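Local coordinates for molybdopterin synthase catalytic subunit (Homo sapiens, PDB 5MPO), which catalyses the conversion of precursor Z into molybdopterin, inserting two sulfur atoms from its thiocarboxylated partner subunit to build the dithiolene group, at residues 19-24 with 35-40; 29-34 with 48-53; 96-101 with 131-136. One frame throughout, in Å; residues are numbered along the deposited sequence.

Interaction 1. Residues 19-24 with 35-40; sequences KDVINF and SQLVIS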
loop_
_atom_site.group_PDB
_atom_site.type_symbol
_atom_site.label_atom_id
_atom_site.label_comp_id
_atom_site.label_asym_id
_atom_site.label_seq_id
_atom_site.Cartn_x
_atom_site.Cartn_y
_atom_site.Cartn_z
ATOM N N LYS C 19 -3.296 -6.065 -17.336
ATOM C CA LYS C 19 -2.092 -5.334 -17.764
ATOM C C LYS C 19 -0.998 -5.442 -16.724
ATOM O O LYS C 19 -1.285 -5.390 -15.506
ATOM C CB LYS C 19 -2.353 -3.856 -17.967
ATOM C CG LYS C 19 -3.537 -3.540 -18.845
ATOM C CD LYS C 19 -3.750 -2.035 -19.016
ATOM C CE LYS C 19 -4.496 -1.430 -17.823
ATOM N NZ LYS C 19 -4.443 0.055 -17.751
ATOM N N ASP C 20 0.239 -5.610 -17.215
ATOM C CA ASP C 20 1.455 -5.489 -16.449
ATOM C C ASP C 20 2.167 -4.275 -17.082
ATOM O O ASP C 20 2.672 -4.392 -18.154
ATOM C CB ASP C 20 2.323 -6.733 -16.630
ATOM C CG ASP C 20 1.793 -7.974 -15.904
ATOM O OD1 ASP C 20 1.130 -7.886 -14.857
ATOM O OD2 ASP C 20 2.072 -9.090 -16.344
ATOM N N VAL C 21 2.201 -3.126 -16.427
ATOM C CA VAL C 21 2.797 -1.901 -16.973
ATOM C C VAL C 21 4.107 -1.662 -16.226
ATOM O O VAL C 21 4.121 -1.424 -15.013
ATOM C CB VAL C 21 1.869 -0.703 -16.731
ATOM C CG1 VAL C 21 2.437 0.582 -17.322
ATOM C CG2 VAL C 21 0.471 -0.997 -17.281
ATOM N N ILE C 22 5.209 -1.744 -16.958
ATOM C CA ILE C 22 6.532 -1.716 -16.400
ATOM C C ILE C 22 7.336 -0.644 -17.101
ATOM O O ILE C 22 7.477 -0.665 -18.321
ATOM C CB ILE C 22 7.236 -3.059 -16.628
ATOM C CG1 ILE C 22 6.393 -4.167 -16.011
ATOM C CG2 ILE C 22 8.641 -3.027 -15.987
ATOM C CD1 ILE C 22 6.879 -5.548 -16.274
ATOM N N ASN C 23 7.915 0.248 -16.318
ATOM C CA ASN C 23 8.646 1.331 -16.845
ATOM C C ASN C 23 9.810 1.744 -15.988
ATOM O O ASN C 23 9.642 2.084 -14.808
ATOM C CB ASN C 23 7.720 2.515 -17.003
ATOM C CG ASN C 23 8.352 3.628 -17.801
ATOM O OD1 ASN C 23 9.395 3.451 -18.368
ATOM N ND2 ASN C 23 7.713 4.771 -17.834
ATOM N N PHE C 24 10.987 1.729 -16.610
ATOM C CA PHE C 24 12.180 2.381 -16.080
ATOM C C PHE C 24 12.428 3.692 -16.784
ATOM O O PHE C 24 12.287 3.774 -17.999
ATOM C CB PHE C 24 13.340 1.444 -16.236
ATOM C CG PHE C 24 13.239 0.255 -15.344
ATOM C CD1 PHE C 24 12.415 -0.796 -15.676
ATOM C CD2 PHE C 24 13.935 0.213 -14.143
ATOM C CE1 PHE C 24 12.318 -1.910 -14.855
ATOM C CE2 PHE C 24 13.855 -0.885 -13.306
ATOM C CZ PHE C 24 13.032 -1.943 -13.651
ATOM N N SER C 35 -1.358 5.330 -10.319
ATOM C CA SER C 35 -2.554 4.815 -9.713
ATOM C C SER C 35 -3.629 4.718 -10.795
ATOM O O SER C 35 -4.357 3.742 -10.805
ATOM C CB SER C 35 -2.965 5.629 -8.468
ATOM O OG SER C 35 -3.190 6.958 -8.814
ATOM N N GLN C 36 -3.660 5.650 -11.755
ATOM C CA GLN C 36 -4.646 5.603 -12.883
ATOM C C GLN C 36 -4.412 4.458 -13.840
ATOM O O GLN C 36 -5.330 3.982 -14.480
ATOM C CB GLN C 36 -4.687 6.917 -13.683
ATOM N N LEU C 37 -3.183 3.984 -13.936
ATOM C CA LEU C 37 -2.875 2.930 -14.862
ATOM C C LEU C 37 -3.437 1.633 -14.361
ATOM O O LEU C 37 -3.631 0.718 -15.158
ATOM C CB LEU C 37 -1.380 2.821 -15.076
ATOM C CG LEU C 37 -0.753 3.999 -15.843
ATOM C CD1 LEU C 37 0.760 3.940 -15.742
ATOM C CD2 LEU C 37 -1.141 3.988 -17.327
ATOM N N VAL C 38 -3.742 1.543 -13.060
ATOM C CA VAL C 38 -4.277 0.280 -12.509
ATOM C C VAL C 38 -5.769 0.283 -12.155
ATOM O O VAL C 38 -6.289 -0.743 -11.810
ATOM C CB VAL C 38 -3.402 -0.284 -11.354
ATOM C CG1 VAL C 38 -1.921 -0.342 -11.762
ATOM C CG2 VAL C 38 -3.557 0.495 -10.055
ATOM N N ILE C 39 -6.459 1.408 -12.256
ATOM C CA ILE C 39 -7.891 1.452 -11.960
ATOM C C ILE C 39 -8.683 0.488 -12.854
ATOM O O ILE C 39 -8.368 0.325 -14.009
ATOM C CB ILE C 39 -8.433 2.874 -12.183
ATOM C CG1 ILE C 39 -7.998 3.767 -11.027
ATOM C CG2 ILE C 39 -9.967 2.887 -12.277
ATOM C CD1 ILE C 39 -8.090 5.251 -11.323
ATOM N N SER C 40 -9.714 -0.130 -12.300
ATOM C CA SER C 40 -10.545 -1.091 -13.023
ATOM C C SER C 40 -11.930 -1.091 -12.416
ATOM O O SER C 40 -12.064 -1.293 -11.208
ATOM C CB SER C 40 -9.961 -2.524 -12.961
ATOM O OG SER C 40 -10.824 -3.518 -13.554
#

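Interaction 2. Residues 29-34 with 48-53; sequences LSVDEV and LFVGTT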
loop_
_atom_site.group_PDB
_atom_site.type_symbol
_atom_site.label_atom_id
_atom_site.label_comp_id
_atom_site.label_asym_id
_atom_site.label_seq_id
_atom_site.Cartn_x
_atom_site.Cartn_y
_atom_site.Cartn_z
ATOM N N LEU C 29 8.398 10.503 -11.131
ATOM C CA LEU C 29 7.274 9.578 -11.104
ATOM C C LEU C 29 6.063 10.251 -10.492
ATOM O O LEU C 29 6.185 11.026 -9.551
ATOM C CB LEU C 29 7.635 8.342 -10.294
ATOM C CG LEU C 29 8.893 7.613 -10.720
ATOM C CD1 LEU C 29 9.023 6.369 -9.891
ATOM C CD2 LEU C 29 8.814 7.284 -12.198
ATOM N N SER C 30 4.892 9.934 -11.014
ATOM C CA SER C 30 3.652 10.512 -10.523
ATOM C C SER C 30 2.759 9.410 -9.895
ATOM O O SER C 30 2.366 8.448 -10.574
ATOM C CB SER C 30 2.957 11.193 -11.702
ATOM O OG SER C 30 1.573 11.213 -11.519
ATOM N N VAL C 31 2.401 9.569 -8.623
ATOM C CA VAL C 31 1.547 8.607 -7.956
ATOM C C VAL C 31 0.201 8.601 -8.656
ATOM O O VAL C 31 -0.380 7.546 -8.866
ATOM C CB VAL C 31 1.327 8.903 -6.448
ATOM C CG1 VAL C 31 0.535 7.785 -5.796
ATOM C CG2 VAL C 31 2.640 9.026 -5.690
ATOM N N ASP C 32 -0.281 9.766 -9.051
ATOM C CA ASP C 32 -1.579 9.866 -9.692
ATOM C C ASP C 32 -1.606 9.199 -11.041
ATOM O O ASP C 32 -2.518 8.445 -11.332
ATOM C CB ASP C 32 -2.017 11.327 -9.840
ATOM C CG ASP C 32 -3.528 11.462 -9.923
ATOM O OD1 ASP C 32 -4.201 11.438 -8.824
ATOM O OD2 ASP C 32 -4.000 11.543 -11.098
ATOM N N GLU C 33 -0.600 9.486 -11.856
ATOM C CA GLU C 33 -0.393 8.802 -13.130
ATOM C C GLU C 33 -0.478 7.294 -12.910
ATOM O O GLU C 33 -1.292 6.628 -13.568
ATOM C CB GLU C 33 0.971 9.176 -13.709
ATOM C CG GLU C 33 1.423 8.450 -14.991
ATOM C CD GLU C 33 2.965 8.315 -15.190
ATOM O OE1 GLU C 33 3.290 7.994 -16.351
ATOM O OE2 GLU C 33 3.849 8.470 -14.247
ATOM N N VAL C 34 0.331 6.768 -11.966
ATOM C CA VAL C 34 0.529 5.314 -11.852
ATOM C C VAL C 34 -0.716 4.659 -11.269
ATOM O O VAL C 34 -1.078 3.565 -11.673
ATOM C CB VAL C 34 1.728 4.954 -10.954
ATOM C CG1 VAL C 34 1.811 3.449 -10.676
ATOM C CG2 VAL C 34 3.003 5.426 -11.563
ATOM N N LEU C 48 -0.685 0.716 -3.071
ATOM C CA LEU C 48 0.501 1.331 -3.668
ATOM C C LEU C 48 1.646 1.392 -2.686
ATOM O O LEU C 48 1.429 1.487 -1.478
ATOM C CB LEU C 48 0.234 2.752 -4.159
ATOM C CG LEU C 48 -0.779 2.896 -5.284
ATOM C CD1 LEU C 48 -2.070 3.416 -4.720
ATOM C CD2 LEU C 48 -0.300 3.861 -6.332
ATOM N N PHE C 49 2.864 1.262 -3.225
ATOM C CA PHE C 49 4.077 1.473 -2.452
ATOM C C PHE C 49 4.892 2.540 -3.163
ATOM O O PHE C 49 5.044 2.498 -4.379
ATOM C CB PHE C 49 4.937 0.200 -2.246
ATOM C CG PHE C 49 6.229 0.509 -1.525
ATOM C CD1 PHE C 49 6.237 0.744 -0.144
ATOM C CD2 PHE C 49 7.422 0.700 -2.236
ATOM C CE1 PHE C 49 7.431 1.107 0.511
ATOM C CE2 PHE C 49 8.625 1.053 -1.598
ATOM C CZ PHE C 49 8.625 1.270 -0.222
ATOM N N VAL C 50 5.418 3.488 -2.409
ATOM C CA VAL C 50 6.178 4.588 -2.986
ATOM C C VAL C 50 7.433 4.677 -2.176
ATOM O O VAL C 50 7.356 4.780 -0.942
ATOM C CB VAL C 50 5.426 5.901 -2.908
ATOM C CG1 VAL C 50 6.262 7.048 -3.466
ATOM C CG2 VAL C 50 4.083 5.775 -3.608
ATOM N N GLY C 51 8.570 4.567 -2.877
ATOM C CA GLY C 51 9.898 4.587 -2.279
ATOM C C GLY C 51 10.448 5.974 -2.565
ATOM O O GLY C 51 10.437 6.431 -3.702
ATOM N N THR C 52 10.940 6.619 -1.523
ATOM C CA THR C 52 11.383 8.006 -1.547
ATOM C C THR C 52 12.773 8.112 -0.960
ATOM O O THR C 52 13.133 7.355 -0.073
ATOM C CB THR C 52 10.451 8.920 -0.719
ATOM O OG1 THR C 52 10.140 8.303 0.539
ATOM C CG2 THR C 52 9.183 9.197 -1.469
ATOM N N THR C 53 13.542 9.079 -1.454
ATOM C CA THR C 53 14.879 9.328 -0.950
ATOM C C THR C 53 14.800 9.985 0.454
ATOM O O THR C 53 14.194 11.044 0.620
ATOM C CB THR C 53 15.683 10.238 -1.900
ATOM O OG1 THR C 53 15.827 9.620 -3.186
ATOM C CG2 THR C 53 17.073 10.519 -1.302
#

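Interaction 3. Residues 96-101 with 131-136; sequences VFHRLG and DTLKAK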
loop_
_atom_site.group_PDB
_atom_site.type_symbol
_atom_site.label_atom_id
_atom_site.label_comp_id
_atom_site.label_asym_id
_atom_site.label_seq_id
_atom_site.Cartn_x
_atom_site.Cartn_y
_atom_site.Cartn_z
ATOM N N VAL C 96 4.628 -1.094 -12.277
ATOM C CA VAL C 96 5.921 -0.926 -11.573
ATOM C C VAL C 96 6.770 0.105 -12.275
ATOM O O VAL C 96 7.197 -0.113 -13.395
ATOM C CB VAL C 96 6.746 -2.198 -11.487
ATOM C CG1 VAL C 96 8.081 -1.890 -10.784
ATOM C CG2 VAL C 96 5.954 -3.324 -10.805
ATOM N N PHE C 97 6.995 1.225 -11.596
ATOM C CA PHE C 97 7.679 2.354 -12.176
ATOM C C PHE C 97 8.897 2.596 -11.365
ATOM O O PHE C 97 8.788 2.831 -10.161
ATOM C CB PHE C 97 6.787 3.573 -12.182
ATOM C CG PHE C 97 5.887 3.638 -13.360
ATOM C CD1 PHE C 97 4.935 2.681 -13.549
ATOM C CD2 PHE C 97 6.017 4.629 -14.292
ATOM C CE1 PHE C 97 4.091 2.703 -14.661
ATOM C CE2 PHE C 97 5.185 4.669 -15.416
ATOM C CZ PHE C 97 4.209 3.693 -15.607
ATOM N N HIS C 98 10.069 2.489 -11.985
ATOM C CA HIS C 98 11.307 2.769 -11.254
ATOM C C HIS C 98 12.084 3.889 -11.919
ATOM O O HIS C 98 12.255 3.903 -13.122
ATOM C CB HIS C 98 12.134 1.497 -11.110
ATOM C CG HIS C 98 13.115 1.519 -9.972
ATOM N ND1 HIS C 98 14.032 2.546 -9.790
ATOM C CD2 HIS C 98 13.357 0.625 -8.987
ATOM C CE1 HIS C 98 14.801 2.276 -8.756
ATOM N NE2 HIS C 98 14.405 1.126 -8.242
ATOM N N ARG C 99 12.517 4.858 -11.131
ATOM C CA ARG C 99 13.259 6.001 -11.654
ATOM C C ARG C 99 14.735 5.741 -11.634
ATOM O O ARG C 99 15.242 5.096 -10.721
ATOM C CB ARG C 99 12.954 7.244 -10.860
ATOM C CG ARG C 99 13.570 8.500 -11.436
ATOM C CD ARG C 99 12.952 9.681 -10.761
ATOM N NE ARG C 99 13.804 10.830 -10.932
ATOM C CZ ARG C 99 13.674 11.976 -10.276
ATOM N NH1 ARG C 99 12.697 12.164 -9.392
ATOM N NH2 ARG C 99 14.535 12.953 -10.510
ATOM N N LEU C 100 15.437 6.222 -12.654
ATOM C CA LEU C 100 16.869 5.957 -12.752
ATOM C C LEU C 100 17.680 7.255 -12.765
ATOM O O LEU C 100 17.149 8.290 -13.077
ATOM C CB LEU C 100 17.136 5.097 -13.985
ATOM C CG LEU C 100 16.680 3.643 -13.903
ATOM C CD1 LEU C 100 17.177 2.830 -15.092
ATOM C CD2 LEU C 100 17.155 2.981 -12.610
ATOM N N GLY C 101 18.974 7.167 -12.430
ATOM C CA GLY C 101 19.800 8.341 -12.202
ATOM C C GLY C 101 19.456 9.014 -10.874
ATOM O O GLY C 101 19.236 8.324 -9.884
ATOM N N ASP C 131 9.499 -6.420 -1.974
ATOM C CA ASP C 131 10.490 -7.333 -1.420
ATOM C C ASP C 131 11.307 -8.095 -2.441
ATOM O O ASP C 131 12.528 -8.335 -2.255
ATOM C CB ASP C 131 9.835 -8.375 -0.473
ATOM C CG ASP C 131 9.322 -7.722 0.850
ATOM O OD1 ASP C 131 9.616 -6.524 1.136
ATOM O OD2 ASP C 131 8.593 -8.395 1.584
ATOM N N THR C 132 10.596 -8.576 -3.435
ATOM C CA THR C 132 11.183 -9.392 -4.448
ATOM C C THR C 132 12.033 -8.481 -5.366
ATOM O O THR C 132 13.130 -8.829 -5.704
ATOM C CB THR C 132 10.097 -10.173 -5.175
ATOM O OG1 THR C 132 9.289 -10.832 -4.190
ATOM C CG2 THR C 132 10.740 -11.217 -6.190
ATOM N N LEU C 133 11.567 -7.271 -5.648
ATOM C CA LEU C 133 12.324 -6.341 -6.404
ATOM C C LEU C 133 13.659 -6.070 -5.720
ATOM O O LEU C 133 14.692 -6.012 -6.396
ATOM C CB LEU C 133 11.545 -5.049 -6.579
ATOM C CG LEU C 133 12.296 -3.998 -7.415
ATOM C CD1 LEU C 133 11.470 -3.317 -8.504
ATOM C CD2 LEU C 133 12.973 -2.928 -6.520
ATOM N N LYS C 134 13.645 -5.895 -4.401
ATOM C CA LYS C 134 14.859 -5.507 -3.670
ATOM C C LYS C 134 15.801 -6.671 -3.588
ATOM O O LYS C 134 16.980 -6.475 -3.462
ATOM C CB LYS C 134 14.546 -4.972 -2.276
ATOM C CG LYS C 134 13.927 -3.566 -2.331
ATOM C CD LYS C 134 13.576 -3.006 -0.944
ATOM C CE LYS C 134 14.442 -1.833 -0.498
ATOM N NZ LYS C 134 14.306 -0.665 -1.417
ATOM N N ALA C 135 15.275 -7.886 -3.676
ATOM C CA ALA C 135 16.062 -9.097 -3.590
ATOM C C ALA C 135 16.624 -9.617 -4.956
ATOM O O ALA C 135 17.602 -10.305 -4.994
ATOM C CB ALA C 135 15.174 -10.178 -2.990
ATOM N N LYS C 136 15.948 -9.333 -6.050
ATOM C CA LYS C 136 16.161 -10.030 -7.293
ATOM C C LYS C 136 16.447 -9.161 -8.495
ATOM O O LYS C 136 17.051 -9.637 -9.409
ATOM C CB LYS C 136 14.911 -10.853 -7.599
ATOM C CG LYS C 136 15.114 -12.359 -7.626
ATOM C CD LYS C 136 15.611 -12.962 -6.314
ATOM C CE LYS C 136 16.016 -14.380 -6.632
ATOM N NZ LYS C 136 16.585 -15.040 -5.446
#

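Interaction 1. Residues 19-24 with 35-40
Lys19, just before strand 20-25, and Val21 within it both reach Leu37 in the last turn of helix 31-38, and they illustrate how a strand and its lead-in can hold a helix by one polar and one apolar grip. The lysine side chain sets out toward the helix from CB, with CG turned beside the backbone N and opposite the carbonyl carbon (chi1 -51°). CG and CD carry it onward without touching the helical segment, and a bend at chi3 (-81°) then swings the last two atoms in. CE comes within 3.5 Å of Leu37 O, and NZ closes to 2.8 Å from Leu37 O in a hydrogen bond. The C=O...N angle is 145°, with the amine tilted slightly from the carbonyl plane. Beside this bond, Val21 CG1 rests 4.1 Å from Leu37 CD1, the two side chains crossing at about a right angle. Leu37 thus offers its backbone to one neighbour and its side chain to the other. The same leucine packs on Phe97, while the backbones of Lys19 and Val21 are bonded to strand 91-99, beside which strand 20-25 runs in parallel. Together strand 20-25, helix 31-38 and strand 45-52 form a beta-alpha-beta unit whose helix passes over the two middle strands of the mixed sheet. With a methionine at Lys19 the amine would be missing, and Leu37 O would probably lose this bond while the end of the helix was held less firmly to the strand. Because backbone carbonyls in the last turn of a helix tend to carry partial negative charge, the lysine's positive charge is probably well received there, adding an electrostatic component to an otherwise small surface contact.

Interaction 2. Residues 29-34 with 48-53
Leu48 begins the contact, its CD2 methyl lying 4.0 Å from Val31 CG1 in the first turn of helix 31-38. At the next residue the strand turns its side chain to the other face of the sheet, where Phe49 packs on Val126 and Ile130 of helix 119-136. Val50 comes back to the first face and sets CG2 4.1 Å from Val31 CG2, the two valines crossing at about a right angle. Val31 therefore straddles alternate residues of the strand with its two branches: CG1, anti to the backbone N (chi1 -175°), serves Leu48, and CG2 serves Val50. This is the helix-on-sheet packing of an alpha/beta layer, in which every second strand residue meets the helix. The helix is fixed at its start by Ser30, the N-cap, whose OG accepts from Glu33 N at 2.8 Å along a nearly straight path (160°). It also lies at a subunit boundary, for Val31 packs on Val31 of the second subunit and Asp32 N is bonded to Asp32 OD1 of that chain. Residues 48 to 50 pair in an antiparallel ladder with a strand of the same neighbour, which carries the sheet across the interface. Further along, Gly51 is bonded through its backbone to strand 108-116, and Thr52 OG1 is hydrogen-bonded to Cys43 O of the second subunit.

Interaction 3. Residues 96-101 with 131-136
Helix 119-136 packs, beside helix 73-88, on one face of the mixed sheet, and where it meets strand 91-99 the contact rests on a single residue, Leu133, set against Val96 and His98. The leucine extends CG anti to its own backbone N (chi1 -179°), which places one methyl by each of two strand residues. CD1 lies 4.3 Å from Val96 CG1; CD2 lies 4.3 Å from His98 CD2, approaching the imidazole at its edge and near its plane rather than over a face. Val96 and His98 can share one partner because residues two apart on a strand face the same way, whereas Phe97 between them packs against helix 31-38 on the other side of the sheet. Such two-sided cover of an inner strand belongs to the alpha/beta part of the MoaE fold, and here it adjoins the predicted substrate site: Lys134 follows Leu133, and the side chain of Lys141 lies about 7 Å from that of His98. A hydrogen bond from His98 ND1 to Arg99 O, 3.0 Å long and bent to 144° at the hydrogen, restrains the rotation of the imidazole. The acceptor sits in the ring plane, although the donor stands well above the carbonyl plane. A second restraint is the hydrogen bond of His98 NE2 to the backbone of another protein's chain, which Lys134 NZ also meets, and Tyr67 packs edge-to-face with the ring.

In the fold
The segments of interactions 1 and 2 alternate along the chain, and the two share helix 31-38; interaction 3 follows later in the sequence. The centres of interactions 1 and 2 lie about 12 Å apart, as do those of interactions 2 and 3, while interactions 1 and 3 are about 15 Å apart. All three reach the same mixed sheet: helix 31-38 spans its two outermost strands, 20-25 and 45-52, on one face, while helices 73-88 and 119-136 pack on the other. Strand 91-99, beside 20-25, is met by helices on both faces. All three contacts touch the second subunit, and interaction 3 also borders the predicted substrate site, where the chain of another protein reaches in.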